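Local structure of putative electron transport related protein (Corynebacterium diphtheriae, 4PQ1) at residues Val84-Ser88 against Lys89-Gln93; Arg143-Ala147 against Gln148-Lys152. The protein is a thioredoxin-like DsbF homologue that probably acts as a thiol-disulfide oxidoreductase, exchanging electrons through a CxxC disulfide. All coordinates share one frame; numbering follows the deposited sequence.

Both contacts are local, each formed where a loop leaves a strand and turns into a helix of the thioredoxin-like fold. Contact 1 joins strand 77-83 to helix 89-98; contact 2, later in the chain, joins strand 137-141 to the C-terminal helix 147-156. Their centres lie 24 Å apart and their nearest atoms about 12 Å, so neither touches the other. They differ in how the turn is held: Val84-Ser88 meets its helix by van der Waals packing and a water bridge, whereas Arg143-Ala147 is tied down by a capping box and a salt bridge. The Asp86 side chain of contact 1 lies near the Cys56-Cys59 disulfide without touching it.

Contact 1. Residues Val84-Ser88 against Lys89-Gln93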
loop_
_atom_site.group_PDB
_atom_site.type_symbol
_atom_site.label_atom_id
_atom_site.label_comp_id
_atom_site.label_asym_id
_atom_site.label_seq_id
_atom_site.Cartn_x
_atom_site.Cartn_y
_atom_site.Cartn_z
ATOM N N VAL A 84 -8.626 0.964 -5.710
ATOM C CA VAL A 84 -8.714 1.489 -7.070
ATOM C C VAL A 84 -9.786 0.731 -7.886
ATOM O O VAL A 84 -10.090 -0.422 -7.595
ATOM C CB VAL A 84 -7.344 1.428 -7.800
ATOM C CG1 VAL A 84 -6.250 2.143 -6.962
ATOM C CG2 VAL A 84 -6.934 -0.011 -8.093
ATOM N N ARG A 85 -10.369 1.408 -8.874
ATOM C CA ARG A 85 -11.266 0.773 -9.849
ATOM C C ARG A 85 -12.504 0.159 -9.208
ATOM O O ARG A 85 -13.196 -0.656 -9.811
ATOM C CB ARG A 85 -10.524 -0.297 -10.648
ATOM C CG ARG A 85 -9.946 0.198 -11.949
ATOM C CD ARG A 85 -8.823 -0.701 -12.466
ATOM N NE ARG A 85 -7.673 0.131 -12.758
ATOM C CZ ARG A 85 -6.413 -0.276 -12.823
ATOM N NH1 ARG A 85 -6.084 -1.550 -12.634
ATOM N NH2 ARG A 85 -5.475 0.622 -13.087
ATOM N N ASP A 86 -12.776 0.564 -7.977
ATOM C CA ASP A 86 -14.043 0.270 -7.342
ATOM C C ASP A 86 -14.907 1.516 -7.448
ATOM O O ASP A 86 -14.896 2.380 -6.566
ATOM C CB ASP A 86 -13.841 -0.167 -5.893
ATOM C CG ASP A 86 -13.891 -1.670 -5.737
ATOM O OD1 ASP A 86 -14.765 -2.291 -6.377
ATOM O OD2 ASP A 86 -13.069 -2.231 -4.976
ATOM N N TYR A 87 -15.630 1.612 -8.559
ATOM C CA TYR A 87 -16.420 2.798 -8.871
ATOM C C TYR A 87 -17.696 2.848 -8.058
ATOM O O TYR A 87 -18.321 3.899 -7.925
ATOM C CB TYR A 87 -16.728 2.846 -10.361
ATOM C CG TYR A 87 -15.473 2.812 -11.186
ATOM C CD1 TYR A 87 -14.523 3.826 -11.085
ATOM C CD2 TYR A 87 -15.212 1.753 -12.045
ATOM C CE1 TYR A 87 -13.340 3.786 -11.830
ATOM C CE2 TYR A 87 -14.040 1.708 -12.796
ATOM C CZ TYR A 87 -13.114 2.730 -12.687
ATOM O OH TYR A 87 -11.960 2.688 -13.434
ATOM N N SER A 88 -18.077 1.712 -7.500
ATOM C CA SER A 88 -19.165 1.712 -6.545
ATOM C C SER A 88 -18.537 1.531 -5.184
ATOM O O SER A 88 -18.028 0.452 -4.855
ATOM C CB SER A 88 -20.201 0.615 -6.854
ATOM O OG SER A 88 -21.015 1.001 -7.953
ATOM N N LYS A 89 -18.562 2.604 -4.402
ATOM C CA LYS A 89 -17.895 2.617 -3.109
ATOM C C LYS A 89 -18.503 1.599 -2.143
ATOM O O LYS A 89 -17.782 0.990 -1.344
ATOM C CB LYS A 89 -17.951 4.016 -2.492
ATOM C CG LYS A 89 -16.992 4.211 -1.336
ATOM C CD LYS A 89 -17.084 5.612 -0.767
ATOM C CE LYS A 89 -15.933 5.894 0.178
ATOM N NZ LYS A 89 -15.984 7.279 0.735
ATOM N N ASN A 90 -19.816 1.382 -2.230
ATOM C CA ASN A 90 -20.487 0.621 -1.177
ATOM C C ASN A 90 -20.072 -0.837 -1.126
ATOM O O ASN A 90 -20.109 -1.456 -0.070
ATOM C CB ASN A 90 -22.018 0.739 -1.287
ATOM C CG ASN A 90 -22.575 0.339 -2.635
ATOM O OD1 ASN A 90 -21.855 0.105 -3.608
ATOM N ND2 ASN A 90 -23.901 0.297 -2.703
ATOM N N ILE A 91 -19.626 -1.377 -2.246
ATOM C CA ILE A 91 -19.233 -2.777 -2.258
ATOM C C ILE A 91 -17.794 -2.917 -1.739
ATOM O O ILE A 91 -17.446 -3.913 -1.091
ATOM C CB ILE A 91 -19.408 -3.368 -3.674
ATOM C CG1 ILE A 91 -19.291 -4.892 -3.671
ATOM C CG2 ILE A 91 -18.465 -2.723 -4.648
ATOM C CD1 ILE A 91 -19.697 -5.514 -5.001
ATOM N N ALA A 92 -16.969 -1.895 -1.966
ATOM C CA ALA A 92 -15.629 -1.876 -1.397
ATOM C C ALA A 92 -15.720 -1.791 0.124
ATOM O O ALA A 92 -15.037 -2.525 0.831
ATOM C CB ALA A 92 -14.822 -0.721 -1.968
ATOM N N GLN A 93 -16.574 -0.909 0.633
ATOM C CA GLN A 93 -16.797 -0.829 2.075
ATOM C C GLN A 93 -17.336 -2.134 2.655
ATOM O O GLN A 93 -16.941 -2.544 3.752
ATOM C CB GLN A 93 -17.762 0.291 2.404
ATOM C CG GLN A 93 -17.377 1.615 1.841
ATOM C CD GLN A 93 -18.514 2.591 1.934
ATOM O OE1 GLN A 93 -19.672 2.246 1.656
ATOM N NE2 GLN A 93 -18.206 3.819 2.340
HETATM O O HOH W 1 -19.745 4.717 -5.209
#
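The carboxylate of Asp86 lies against the methyl groups of Ala92 and Ile91, not against a helix N-H. From its base outward, CB of Asp86 lies 4.1 Å from CB of Ala92, and CG of Asp86 is 4.0 Å from the same methyl. At the tip the oxygens diverge: OD2 of Asp86 is 3.8 Å from CB of Ala92, while OD1 of Asp86 comes to 4.1 Å from CG2 of Ile91, the two side chains nearly perpendicular. The polar grip on OD2 comes from elsewhere, from Asn83 ND2 and the backbone N of Gln54. At the turn, O of Ser88 sits 3.2 Å from CG2 of Ile91. That methyl is brought there by the chi1 of -168°, which places CG1 anti to the backbone N and CG2 between N and the carbonyl carbon. A water bridges the turn, accepting from N of Lys89 at 2.6 Å and donating to O of Tyr87 at 3.2 Å. Lys89 runs extended to Glu30, with which NZ forms a salt bridge. The loop thus follows strand 77-83, passes Trp55 beside the CxxC, and enters helix 89-98, whose Lys89 reaches back to the two-stranded sheet 28-30/36-38.

Contact 2. Residues Arg143-Ala147 against Gln148-Lys152; sequences REVTA and QDLIK
The guanidinium of Arg143 meets the carboxylate of Asp149 at its edge, with the two planes turned 70° apart. NH1 of Arg143 donates to OD2 of Asp149 at 3.0 Å, keeping OD2 near the guanidinium plane but approaching it from above the carboxylate plane. The second limb of this salt bridge, NH2 of Arg143 to OD1 of Asp149, is nearly straight (177°) yet long and weak at 3.4 Å. From the opposite face of the carboxylate, the backbone N of Thr146 donates to the same OD2 of Asp149 over 2.8 Å, on its anti side but tilted well out of the carboxylate plane. One oxygen is therefore gripped by two firm donors, which should fix the rotation of the Asp149 carboxylate. NH1 also donates to the backbone O of Glu144; NE pairs with Glu13 in a salt bridge, so the guanidinium joins the carboxylates of Glu13 and Asp149.

Thr146 and Asp149 complete a capping box at the N-terminus of helix 147-156. With chi1 at 64°, OG1 of Thr146 is flanked by both backbone branches of its own residue, where it accepts from N of Asp149 at 3.2 Å and, weakly, from N of Gln148. Regular helical bonding follows with N of Ile151 to O of Ala147 at 2.9 Å. The negative carboxylate at this helix end would probably be favoured by the helix dipole as well as by Arg143.

Next to the capping box, CG2 of Val145 lies 3.9 Å from CD1 of Leu150, the side chains crossing at about a right angle. Both residues pack on Thr128 of strand 127-131, and Leu150 also touches Leu66 and Val69 of helix 63-73.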
loop_
_atom_site.group_PDB
_atom_site.type_symbol
_atom_site.label_atom_id
_atom_site.label_comp_id
_atom_site.label_asym_id
_atom_site.label_seq_id
_atom_site.Cartn_x
_atom_site.Cartn_y
_atom_site.Cartn_z
ATOM N N ARG A 143 3.091 -7.722 -7.506
ATOM C CA ARG A 143 2.536 -9.041 -7.442
ATOM C C ARG A 143 1.827 -9.139 -6.119
ATOM O O ARG A 143 2.049 -8.311 -5.241
ATOM C CB ARG A 143 3.611 -10.121 -7.572
ATOM C CG ARG A 143 4.708 -10.049 -6.521
ATOM C CD ARG A 143 5.444 -11.378 -6.441
ATOM N NE ARG A 143 6.587 -11.362 -5.535
ATOM C CZ ARG A 143 6.549 -11.757 -4.268
ATOM N NH1 ARG A 143 5.416 -12.196 -3.743
ATOM N NH2 ARG A 143 7.647 -11.717 -3.524
ATOM N N GLU A 144 0.923 -10.112 -6.021
ATOM C CA GLU A 144 0.380 -10.537 -4.750
ATOM C C GLU A 144 1.532 -10.875 -3.784
ATOM O O GLU A 144 2.562 -11.426 -4.205
ATOM C CB GLU A 144 -0.529 -11.754 -4.965
ATOM C CG GLU A 144 -1.205 -12.258 -3.711
ATOM C CD GLU A 144 -2.211 -13.384 -3.988
ATOM O OE1 GLU A 144 -2.765 -13.912 -2.993
ATOM O OE2 GLU A 144 -2.429 -13.740 -5.181
ATOM N N VAL A 145 1.367 -10.539 -2.506
ATOM C CA VAL A 145 2.379 -10.845 -1.499
ATOM C C VAL A 145 1.801 -11.711 -0.389
ATOM O O VAL A 145 0.596 -11.680 -0.150
ATOM C CB VAL A 145 2.961 -9.570 -0.848
ATOM C CG1 VAL A 145 3.901 -8.862 -1.798
ATOM C CG2 VAL A 145 1.842 -8.633 -0.376
ATOM N N THR A 146 2.668 -12.467 0.292
ATOM C CA THR A 146 2.319 -13.103 1.560
ATOM C C THR A 146 2.699 -12.202 2.716
ATOM O O THR A 146 3.431 -11.223 2.545
ATOM C CB THR A 146 3.038 -14.447 1.784
ATOM O OG1 THR A 146 4.449 -14.220 1.864
ATOM C CG2 THR A 146 2.748 -15.421 0.673
ATOM N N ALA A 147 2.233 -12.555 3.908
ATOM C CA ALA A 147 2.553 -11.771 5.088
ATOM C C ALA A 147 4.065 -11.812 5.383
ATOM O O ALA A 147 4.628 -10.853 5.911
ATOM C CB ALA A 147 1.755 -12.263 6.276
ATOM N N GLN A 148 4.724 -12.901 4.994
ATOM C CA GLN A 148 6.136 -13.082 5.298
ATOM C C GLN A 148 7.018 -12.296 4.307
ATOM O O GLN A 148 8.131 -11.874 4.659
ATOM C CB GLN A 148 6.487 -14.575 5.309
ATOM C CG GLN A 148 7.760 -14.947 6.090
ATOM C CD GLN A 148 7.841 -14.301 7.471
ATOM O OE1 GLN A 148 8.540 -13.304 7.659
ATOM N NE2 GLN A 148 7.132 -14.869 8.440
ATOM N N ASP A 149 6.524 -12.102 3.079
ATOM C CA ASP A 149 7.154 -11.184 2.120
ATOM C C ASP A 149 7.378 -9.846 2.801
ATOM O O ASP A 149 8.486 -9.304 2.815
ATOM C CB ASP A 149 6.280 -10.960 0.874
ATOM C CG ASP A 149 6.327 -12.112 -0.121
ATOM O OD1 ASP A 149 7.410 -12.709 -0.326
ATOM O OD2 ASP A 149 5.262 -12.398 -0.727
ATOM N N LEU A 150 6.306 -9.336 3.392
ATOM C CA LEU A 150 6.296 -8.009 3.972
ATOM C C LEU A 150 7.035 -7.968 5.285
ATOM O O LEU A 150 7.803 -7.048 5.528
ATOM C CB LEU A 150 4.869 -7.532 4.170
ATOM C CG LEU A 150 4.086 -7.529 2.859
ATOM C CD1 LEU A 150 2.662 -7.073 3.093
ATOM C CD2 LEU A 150 4.768 -6.636 1.846
ATOM N N ILE A 151 6.803 -8.966 6.128
ATOM C CA ILE A 151 7.437 -9.008 7.433
ATOM C C ILE A 151 8.969 -9.023 7.312
ATOM O O ILE A 151 9.652 -8.342 8.051
ATOM C CB ILE A 151 6.945 -10.226 8.254
ATOM C CG1 ILE A 151 5.586 -9.911 8.882
ATOM C CG2 ILE A 151 7.941 -10.578 9.362
ATOM C CD1 ILE A 151 4.912 -11.110 9.489
ATOM N N LYS A 152 9.492 -9.784 6.362
ATOM C CA LYS A 152 10.919 -9.848 6.143
ATOM C C LYS A 152 11.492 -8.476 5.856
ATOM O O LYS A 152 12.534 -8.111 6.402
ATOM C CB LYS A 152 11.246 -10.806 5.004
ATOM C CG LYS A 152 11.152 -12.252 5.425
ATOM C CD LYS A 152 11.703 -13.182 4.363
ATOM C CE LYS A 152 11.819 -14.600 4.908
ATOM N NZ LYS A 152 12.330 -15.564 3.891
#